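Local coordinates for sortase (Actinomyces oris, PDB 2XWG), which probably acts as a class C sortase, a cysteine transpeptidase that joins fimbrial subunits in pilus assembly, and binds calcium, at residues A[57-62]-A[177-182]; A[93-98]-A[135-140]; A[161-166]-A[223-228]. All blocks are in the same frame, centred on the assembly; numbering follows the deposited sequence.

Contact 1: A[57-62]-A[177-182]. With CA (calcium ion), chain G.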
loop_
_atom_site.group_PDB
_atom_site.type_symbol
_atom_site.label_atom_id
_atom_site.label_comp_id
_atom_site.label_asym_id
_atom_site.label_seq_id
_atom_site.Cartn_x
_atom_site.Cartn_y
_atom_site.Cartn_z
ATOM N N LYS A 57 -6.510 20.046 -5.619
ATOM C CA LYS A 57 -5.493 19.978 -6.651
ATOM C C LYS A 57 -4.662 18.717 -6.430
ATOM O O LYS A 57 -4.401 17.969 -7.371
ATOM C CB LYS A 57 -4.611 21.231 -6.650
ATOM C CG LYS A 57 -5.252 22.447 -7.318
ATOM C CD LYS A 57 -4.503 23.767 -7.006
ATOM C CE LYS A 57 -4.830 24.310 -5.605
ATOM N NZ LYS A 57 -3.942 25.450 -5.172
ATOM N N GLU A 58 -4.270 18.484 -5.177
ATOM C CA GLU A 58 -3.449 17.336 -4.805
ATOM C C GLU A 58 -4.114 16.031 -5.192
ATOM O O GLU A 58 -3.457 15.091 -5.606
ATOM C CB GLU A 58 -3.187 17.334 -3.305
ATOM C CG GLU A 58 -2.053 18.217 -2.893
ATOM C CD GLU A 58 -0.754 17.483 -2.957
ATOM O OE1 GLU A 58 -0.758 16.383 -3.527
ATOM O OE2 GLU A 58 0.267 17.980 -2.443
ATOM N N ARG A 59 -5.425 15.973 -5.059
ATOM C CA ARG A 59 -6.106 14.756 -5.406
ATOM C C ARG A 59 -6.161 14.529 -6.922
ATOM O O ARG A 59 -5.945 13.404 -7.407
ATOM C CB ARG A 59 -7.498 14.730 -4.809
ATOM C CG ARG A 59 -8.152 13.410 -5.056
ATOM C CD ARG A 59 -9.459 13.245 -4.330
ATOM N NE ARG A 59 -9.703 11.816 -4.184
ATOM C CZ ARG A 59 -9.453 11.146 -3.066
ATOM N NH1 ARG A 59 -8.982 11.801 -2.005
ATOM N NH2 ARG A 59 -9.690 9.837 -3.002
ATOM N N ALA A 60 -6.447 15.592 -7.674
ATOM C CA ALA A 60 -6.530 15.481 -9.131
ATOM C C ALA A 60 -5.172 15.119 -9.717
ATOM O O ALA A 60 -5.086 14.370 -10.687
ATOM C CB ALA A 60 -7.042 16.773 -9.748
ATOM N N SER A 61 -4.112 15.657 -9.123
ATOM C CA SER A 61 -2.766 15.313 -9.537
ATOM C C SER A 61 -2.459 13.849 -9.202
ATOM O O SER A 61 -1.863 13.125 -10.013
ATOM C CB SER A 61 -1.753 16.234 -8.871
ATOM O OG SER A 61 -0.439 15.839 -9.218
ATOM N N ALA A 62 -2.865 13.414 -8.011
ATOM C CA ALA A 62 -2.730 12.017 -7.635
ATOM C C ALA A 62 -3.410 11.150 -8.686
ATOM O O ALA A 62 -2.835 10.165 -9.152
ATOM C CB ALA A 62 -3.342 11.761 -6.275
ATOM N N LEU A 177 -6.392 12.768 1.652
ATOM C CA LEU A 177 -6.932 13.910 0.928
ATOM C C LEU A 177 -8.453 14.061 1.131
ATOM O O LEU A 177 -9.226 14.064 0.177
ATOM C CB LEU A 177 -6.579 13.788 -0.554
ATOM C CG LEU A 177 -5.174 14.222 -0.997
ATOM C CD1 LEU A 177 -4.217 14.364 0.167
ATOM C CD2 LEU A 177 -4.629 13.261 -2.028
ATOM N N GLY A 178 -8.873 14.165 2.386
ATOM C CA GLY A 178 -10.256 14.444 2.721
ATOM C C GLY A 178 -11.275 13.371 2.427
ATOM O O GLY A 178 -12.479 13.633 2.471
ATOM N N GLN A 179 -10.819 12.154 2.155
ATOM C CA GLN A 179 -11.740 11.139 1.672
ATOM C C GLN A 179 -11.415 9.728 2.164
ATOM O O GLN A 179 -10.272 9.303 2.097
ATOM C CB GLN A 179 -11.722 11.183 0.158
ATOM C CG GLN A 179 -12.885 10.495 -0.489
ATOM C CD GLN A 179 -13.064 10.957 -1.913
ATOM O OE1 GLN A 179 -12.989 12.169 -2.201
ATOM N NE2 GLN A 179 -13.277 10.000 -2.827
ATOM N N THR A 180 -12.416 9.000 2.650
ATOM C CA THR A 180 -12.181 7.682 3.218
ATOM C C THR A 180 -12.666 6.584 2.283
ATOM O O THR A 180 -13.828 6.568 1.893
ATOM C CB THR A 180 -12.857 7.514 4.589
ATOM O OG1 THR A 180 -12.272 8.423 5.530
ATOM C CG2 THR A 180 -12.663 6.110 5.118
ATOM N N LEU A 181 -11.773 5.657 1.945
ATOM C CA LEU A 181 -12.063 4.605 0.996
ATOM C C LEU A 181 -12.288 3.278 1.723
ATOM O O LEU A 181 -11.403 2.810 2.437
ATOM C CB LEU A 181 -10.877 4.446 0.057
ATOM C CG LEU A 181 -10.219 5.686 -0.538
ATOM C CD1 LEU A 181 -9.185 5.229 -1.540
ATOM C CD2 LEU A 181 -11.234 6.621 -1.201
ATOM N N LYS A 182 -13.458 2.668 1.549
ATOM C CA LYS A 182 -13.703 1.369 2.146
ATOM C C LYS A 182 -13.342 0.267 1.174
ATOM O O LYS A 182 -13.842 0.269 0.048
ATOM C CB LYS A 182 -15.168 1.230 2.530
ATOM C CG LYS A 182 -15.516 -0.073 3.216
ATOM C CD LYS A 182 -16.996 -0.104 3.566
ATOM C CE LYS A 182 -17.346 -1.299 4.425
ATOM N NZ LYS A 182 -18.839 -1.460 4.594
HETATM CA CA CA G . 1.684 17.768 -4.833
HETATM O O HOH W 1 -8.583 9.052 -0.371
#
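With CG of R59 anti to the backbone N (chi1 -174°) and the chain extended from CG to NE, the guanidinium of this helical arginine is carried across to L177 and Q179. These residues join helix 55-68 to the two-residue L177-G178 turn of the beta hairpin that strands 171-176 and 179-191 form in the sortase beta-barrel; both turn residues have positive phi. Q179 likewise sends CG away from its own N (chi1 -163°), which lays its amide over one face of the guanidinium. The two planes lie only 11° apart, and Q179 OE1 sits 3.7 Å above the guanidinium plane, over its centre. A flat amide suits this partly exposed place, covering one face of the guanidinium while the guanidinium edge meets a water in plane. That water accepts from R59 NH2 at 3.0 Å and donates to Q179 O. NH1 of R59 is hydrogen-bonded to S176 O; L177 O lies 3.2 Å from NH1. L177 lays its CD2 methyl against the helix, 4.0 Å from R59 CA, an apolar contact that suits leucine. The neighbouring E58 turns to a calcium ion shared with H94 and D97, OE2 lying 2.8 Å from the metal.

Contact 2: A[93-98]-A[135-140]; sequences LHEMDI and TSLPVG. With CA (calcium ion), chain G.
M96 and V139 reach toward each other tip to tip, methyl CE meeting CG1 at 3.4 Å, in a contact between two irregular loops that pack against the sortase beta-barrel. Segment 93-98 leads from helix 87-93 toward strand 103-107; segment 135-140 links strands 129-131 and 144-149. The thioether of M96 then slides past L137 in the opposite direction, SD resting 3.7 Å from L137 CB, and crosses P138 obliquely, 3.9 Å from its CD. A bend at chi3 (76°) turns CE off the line of the chain and onto the valine, and the unbranched methionine touches three residues with SD and CE. P138 is the centre of an inverse gamma turn, closed by V139 N bonding to L137 O; the three residues of this turn all touch M96, and apolar leucine, proline and valine suit so buried a place. L137 also crosses E95 at about a right angle, its CD1 touching the aliphatic CB at 3.5 Å, while OE1 of E95 is hydrogen-bonded to S61 OG on helix 55-68. The loop also grips calcium together with E58: the backbone carbonyl O of H94 binds the metal at 2.7 Å, and the D97 side chain supplies OD1 at 2.9 Å.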
loop_
_atom_site.group_PDB
_atom_site.type_symbol
_atom_site.label_atom_id
_atom_site.label_comp_id
_atom_site.label_asym_id
_atom_site.label_seq_id
_atom_site.Cartn_x
_atom_site.Cartn_y
_atom_site.Cartn_z
ATOM N N LEU A 93 7.759 11.607 -5.137
ATOM C CA LEU A 93 7.787 12.233 -3.827
ATOM C C LEU A 93 6.899 13.465 -3.766
ATOM O O LEU A 93 6.487 13.895 -2.686
ATOM C CB LEU A 93 9.216 12.617 -3.473
ATOM C CG LEU A 93 9.967 11.724 -2.490
ATOM C CD1 LEU A 93 9.557 10.274 -2.619
ATOM C CD2 LEU A 93 11.463 11.894 -2.706
ATOM N N HIS A 94 6.618 14.049 -4.923
ATOM C CA HIS A 94 5.832 15.270 -4.961
ATOM C C HIS A 94 4.343 14.958 -4.911
ATOM O O HIS A 94 3.540 15.826 -4.609
ATOM C CB HIS A 94 6.144 16.098 -6.211
ATOM C CG HIS A 94 7.270 17.065 -6.035
ATOM N ND1 HIS A 94 8.505 16.886 -6.624
ATOM C CD2 HIS A 94 7.348 18.225 -5.343
ATOM C CE1 HIS A 94 9.296 17.893 -6.301
ATOM N NE2 HIS A 94 8.619 18.721 -5.524
ATOM N N GLU A 95 3.961 13.723 -5.203
ATOM C CA GLU A 95 2.550 13.387 -5.134
ATOM C C GLU A 95 2.127 13.198 -3.688
ATOM O O GLU A 95 2.908 12.744 -2.860
ATOM C CB GLU A 95 2.245 12.154 -5.967
ATOM C CG GLU A 95 2.602 12.336 -7.429
ATOM C CD GLU A 95 1.692 13.336 -8.125
ATOM O OE1 GLU A 95 0.654 13.718 -7.533
ATOM O OE2 GLU A 95 2.005 13.729 -9.270
ATOM N N MET A 96 0.897 13.581 -3.383
ATOM C CA MET A 96 0.346 13.427 -2.048
ATOM C C MET A 96 1.293 13.903 -0.945
ATOM O O MET A 96 1.534 13.167 0.017
ATOM C CB MET A 96 -0.033 11.969 -1.834
ATOM C CG MET A 96 -0.928 11.431 -2.921
ATOM S SD MET A 96 -1.612 9.810 -2.536
ATOM C CE MET A 96 -2.889 10.232 -1.352
ATOM N N ASP A 97 1.811 15.130 -1.082
ATOM C CA ASP A 97 2.866 15.633 -0.198
ATOM C C ASP A 97 2.477 16.851 0.667
ATOM O O ASP A 97 3.345 17.539 1.227
ATOM C CB ASP A 97 4.168 15.909 -0.985
ATOM C CG ASP A 97 4.156 17.257 -1.742
ATOM O OD1 ASP A 97 3.110 17.650 -2.329
ATOM O OD2 ASP A 97 5.218 17.928 -1.750
ATOM N N ILE A 98 1.180 17.105 0.794
ATOM C CA ILE A 98 0.715 18.173 1.672
ATOM C C ILE A 98 1.193 17.971 3.109
ATOM O O ILE A 98 1.760 18.881 3.708
ATOM C CB ILE A 98 -0.807 18.256 1.720
ATOM C CG1 ILE A 98 -1.394 18.379 0.319
ATOM C CG2 ILE A 98 -1.225 19.440 2.563
ATOM C CD1 ILE A 98 -2.927 18.308 0.303
ATOM N N THR A 135 3.418 1.307 -7.749
ATOM C CA THR A 135 1.988 0.985 -7.710
ATOM C C THR A 135 1.158 2.266 -7.580
ATOM O O THR A 135 1.709 3.343 -7.366
ATOM C CB THR A 135 1.648 -0.003 -6.574
ATOM O OG1 THR A 135 1.830 0.633 -5.306
ATOM C CG2 THR A 135 2.561 -1.200 -6.641
ATOM N N SER A 136 -0.155 2.143 -7.731
ATOM C CA SER A 136 -1.041 3.290 -7.692
ATOM C C SER A 136 -1.022 3.950 -6.318
ATOM O O SER A 136 -1.008 3.274 -5.294
ATOM C CB SER A 136 -2.470 2.848 -8.018
ATOM O OG SER A 136 -2.517 2.025 -9.174
ATOM N N LEU A 137 -1.032 5.275 -6.296
ATOM C CA LEU A 137 -1.188 6.017 -5.052
ATOM C C LEU A 137 -2.515 5.643 -4.404
ATOM O O LEU A 137 -3.478 5.359 -5.104
ATOM C CB LEU A 137 -1.141 7.520 -5.348
ATOM C CG LEU A 137 0.149 8.006 -6.010
ATOM C CD1 LEU A 137 0.077 9.484 -6.316
ATOM C CD2 LEU A 137 1.357 7.693 -5.143
ATOM N N PRO A 138 -2.583 5.645 -3.065
ATOM C CA PRO A 138 -3.823 5.218 -2.396
ATOM C C PRO A 138 -4.926 6.288 -2.379
ATOM O O PRO A 138 -5.268 6.807 -1.304
ATOM C CB PRO A 138 -3.363 4.939 -0.964
ATOM C CG PRO A 138 -2.195 5.838 -0.760
ATOM C CD PRO A 138 -1.512 5.965 -2.101
ATOM N N VAL A 139 -5.472 6.608 -3.550
ATOM C CA VAL A 139 -6.589 7.545 -3.654
ATOM C C VAL A 139 -7.744 6.844 -4.353
ATOM O O VAL A 139 -8.724 7.479 -4.756
ATOM C CB VAL A 139 -6.213 8.824 -4.444
ATOM C CG1 VAL A 139 -5.411 9.808 -3.580
ATOM C CG2 VAL A 139 -5.449 8.454 -5.712
ATOM N N GLY A 140 -7.640 5.528 -4.487
ATOM C CA GLY A 140 -8.719 4.769 -5.083
ATOM C C GLY A 140 -9.016 5.180 -6.518
ATOM O O GLY A 140 -8.240 5.894 -7.153
HETATM CA CA CA G . 1.684 17.768 -4.833
#

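Contact 3: A[161-166]-A[223-228]; sequences DNLNQL and LLVTGE
L223 meets L163 and N164 with a single methyl, CD2, where the loop before strand 171-176 packs on strand 221-229 of the sortase barrel. Its CG stands anti to the backbone N (chi1 162°), and this sends CD2 across to the 3-10 turn 163-165. There the methyl lies 3.7 Å from L163 CB and 3.6 Å from the backbone N of N164, so it rests on main chain as much as on side chain. Leucine fits because it is long enough to bring one methyl onto the 3-10 turn, while I188 of strand 179-191 touches it as well. L224 points away, following the usual strand alternation, and packs on I211.

V225 returns to the contact and uses both branches. CG1, anti to the backbone N (chi1 164°), reaches CD1 of L166 at 3.8 Å, the two side chains crossing at about a right angle; CG2 lies 4.2 Å from CG of L163, a looser approach. Beta-branching suits the extended backbone here and gives one residue two separate partners. L163 also touches L210 and T212 of the neighbouring strand 206-214.

No hydrogen bond joins the two segments. Loop and strand are held by van der Waals contact and the burial of hydrocarbon, and their fit therefore rests on the shapes of the leucine and valine branches.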
loop_
_atom_site.group_PDB
_atom_site.type_symbol
_atom_site.label_atom_id
_atom_site.label_comp_id
_atom_site.label_asym_id
_atom_site.label_seq_id
_atom_site.Cartn_x
_atom_site.Cartn_y
_atom_site.Cartn_z
ATOM N N ASP A 161 1.868 -7.426 11.813
ATOM C CA ASP A 161 2.057 -8.762 12.370
ATOM C C ASP A 161 0.805 -9.604 12.167
ATOM O O ASP A 161 0.861 -10.786 11.760
ATOM C CB ASP A 161 2.360 -8.689 13.865
ATOM C CG ASP A 161 3.810 -8.429 14.157
ATOM O OD1 ASP A 161 4.616 -8.440 13.207
ATOM O OD2 ASP A 161 4.150 -8.224 15.345
ATOM N N ASN A 162 -0.335 -9.005 12.444
ATOM C CA ASN A 162 -1.558 -9.777 12.487
ATOM C C ASN A 162 -2.345 -9.762 11.193
ATOM O O ASN A 162 -3.552 -10.010 11.182
ATOM C CB ASN A 162 -2.395 -9.324 13.665
ATOM C CG ASN A 162 -1.615 -9.393 14.947
ATOM O OD1 ASN A 162 -0.929 -10.397 15.224
ATOM N ND2 ASN A 162 -1.659 -8.313 15.722
ATOM N N LEU A 163 -1.663 -9.470 10.094
ATOM C CA LEU A 163 -2.322 -9.562 8.803
ATOM C C LEU A 163 -2.867 -10.976 8.609
ATOM O O LEU A 163 -3.919 -11.150 7.997
ATOM C CB LEU A 163 -1.347 -9.186 7.680
ATOM C CG LEU A 163 -1.953 -8.355 6.544
ATOM C CD1 LEU A 163 -2.585 -7.121 7.134
ATOM C CD2 LEU A 163 -0.906 -7.975 5.521
ATOM N N ASN A 164 -2.164 -11.980 9.146
ATOM C CA ASN A 164 -2.597 -13.378 9.051
ATOM C C ASN A 164 -3.867 -13.751 9.824
ATOM O O ASN A 164 -4.160 -14.934 9.946
ATOM C CB ASN A 164 -1.464 -14.319 9.473
ATOM C CG ASN A 164 -0.970 -14.027 10.880
ATOM O OD1 ASN A 164 -1.657 -13.377 11.665
ATOM N ND2 ASN A 164 0.228 -14.493 11.199
ATOM N N GLN A 165 -4.602 -12.776 10.365
ATOM C CA GLN A 165 -5.876 -13.079 11.021
ATOM C C GLN A 165 -7.046 -12.667 10.150
ATOM O O GLN A 165 -8.196 -13.058 10.389
ATOM C CB GLN A 165 -5.988 -12.415 12.384
ATOM C CG GLN A 165 -4.944 -12.899 13.359
ATOM C CD GLN A 165 -5.034 -12.168 14.663
ATOM O OE1 GLN A 165 -4.075 -12.133 15.455
ATOM N NE2 GLN A 165 -6.190 -11.541 14.893
ATOM N N LEU A 166 -6.740 -11.895 9.116
ATOM C CA LEU A 166 -7.769 -11.420 8.204
ATOM C C LEU A 166 -8.328 -12.582 7.387
ATOM O O LEU A 166 -7.583 -13.493 7.039
ATOM C CB LEU A 166 -7.180 -10.366 7.261
ATOM C CG LEU A 166 -6.890 -8.963 7.837
ATOM C CD1 LEU A 166 -6.544 -8.025 6.709
ATOM C CD2 LEU A 166 -8.074 -8.442 8.560
ATOM N N LEU A 223 2.746 -12.614 2.525
ATOM C CA LEU A 223 1.303 -12.758 2.625
ATOM C C LEU A 223 0.620 -11.555 1.956
ATOM O O LEU A 223 0.927 -10.414 2.278
ATOM C CB LEU A 223 0.898 -12.902 4.085
ATOM C CG LEU A 223 -0.571 -12.633 4.363
ATOM C CD1 LEU A 223 -1.368 -13.817 3.878
ATOM C CD2 LEU A 223 -0.799 -12.415 5.854
ATOM N N LEU A 224 -0.273 -11.812 1.001
ATOM C CA LEU A 224 -0.925 -10.758 0.226
ATOM C C LEU A 224 -2.392 -10.798 0.502
ATOM O O LEU A 224 -3.055 -11.745 0.119
ATOM C CB LEU A 224 -0.750 -10.942 -1.281
ATOM C CG LEU A 224 0.604 -11.157 -1.977
ATOM C CD1 LEU A 224 0.597 -10.507 -3.341
ATOM C CD2 LEU A 224 1.776 -10.636 -1.211
ATOM N N VAL A 225 -2.902 -9.762 1.152
ATOM C CA VAL A 225 -4.321 -9.613 1.383
ATOM C C VAL A 225 -4.811 -8.520 0.444
ATOM O O VAL A 225 -4.340 -7.385 0.505
ATOM C CB VAL A 225 -4.597 -9.214 2.839
ATOM C CG1 VAL A 225 -6.027 -8.667 3.003
ATOM C CG2 VAL A 225 -4.339 -10.388 3.779
ATOM N N THR A 226 -5.734 -8.862 -0.445
ATOM C CA THR A 226 -6.216 -7.907 -1.424
ATOM C C THR A 226 -7.634 -7.515 -1.058
ATOM O O THR A 226 -8.452 -8.375 -0.734
ATOM C CB THR A 226 -6.202 -8.497 -2.852
ATOM O OG1 THR A 226 -4.874 -8.928 -3.205
ATOM C CG2 THR A 226 -6.693 -7.468 -3.867
ATOM N N GLY A 227 -7.924 -6.220 -1.084
ATOM C CA GLY A 227 -9.282 -5.754 -0.861
ATOM C C GLY A 227 -9.779 -5.054 -2.111
ATOM O O GLY A 227 -8.975 -4.522 -2.886
ATOM N N GLU A 228 -11.095 -5.053 -2.316
ATOM C CA GLU A 228 -11.676 -4.358 -3.452
ATOM C C GLU A 228 -12.595 -3.240 -2.982
ATOM O O GLU A 228 -13.336 -3.397 -2.008
ATOM C CB GLU A 228 -12.426 -5.316 -4.369
ATOM C CG GLU A 228 -12.813 -4.683 -5.709
ATOM C CD GLU A 228 -12.935 -5.715 -6.833
ATOM O OE1 GLU A 228 -12.883 -6.935 -6.543
ATOM O OE2 GLU A 228 -13.074 -5.307 -8.006
#

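Contacts 1 and 2 are neighbours, with centres 8 Å apart, and meet at one calcium ion: E58 comes from 57-62, H94 and D97 from 93-98. The clustered carboxylates bring E58 OE2 within 2.9 Å of D97 OD1, a proximity the metal probably offsets. The two contacts also pack together away from the metal, where R59 NH2 lies 3.1 Å from V139 O. Contact 3 lies across the chain's centre, 24 Å from contact 1 between centres, yet both reach one sheet through adjacent strands 179-191 and 221-229. Around the predicted catalytic residues, the L223 side chain is about 7 Å from that of C213, and the L163 side chain about 10 Å from that of H151.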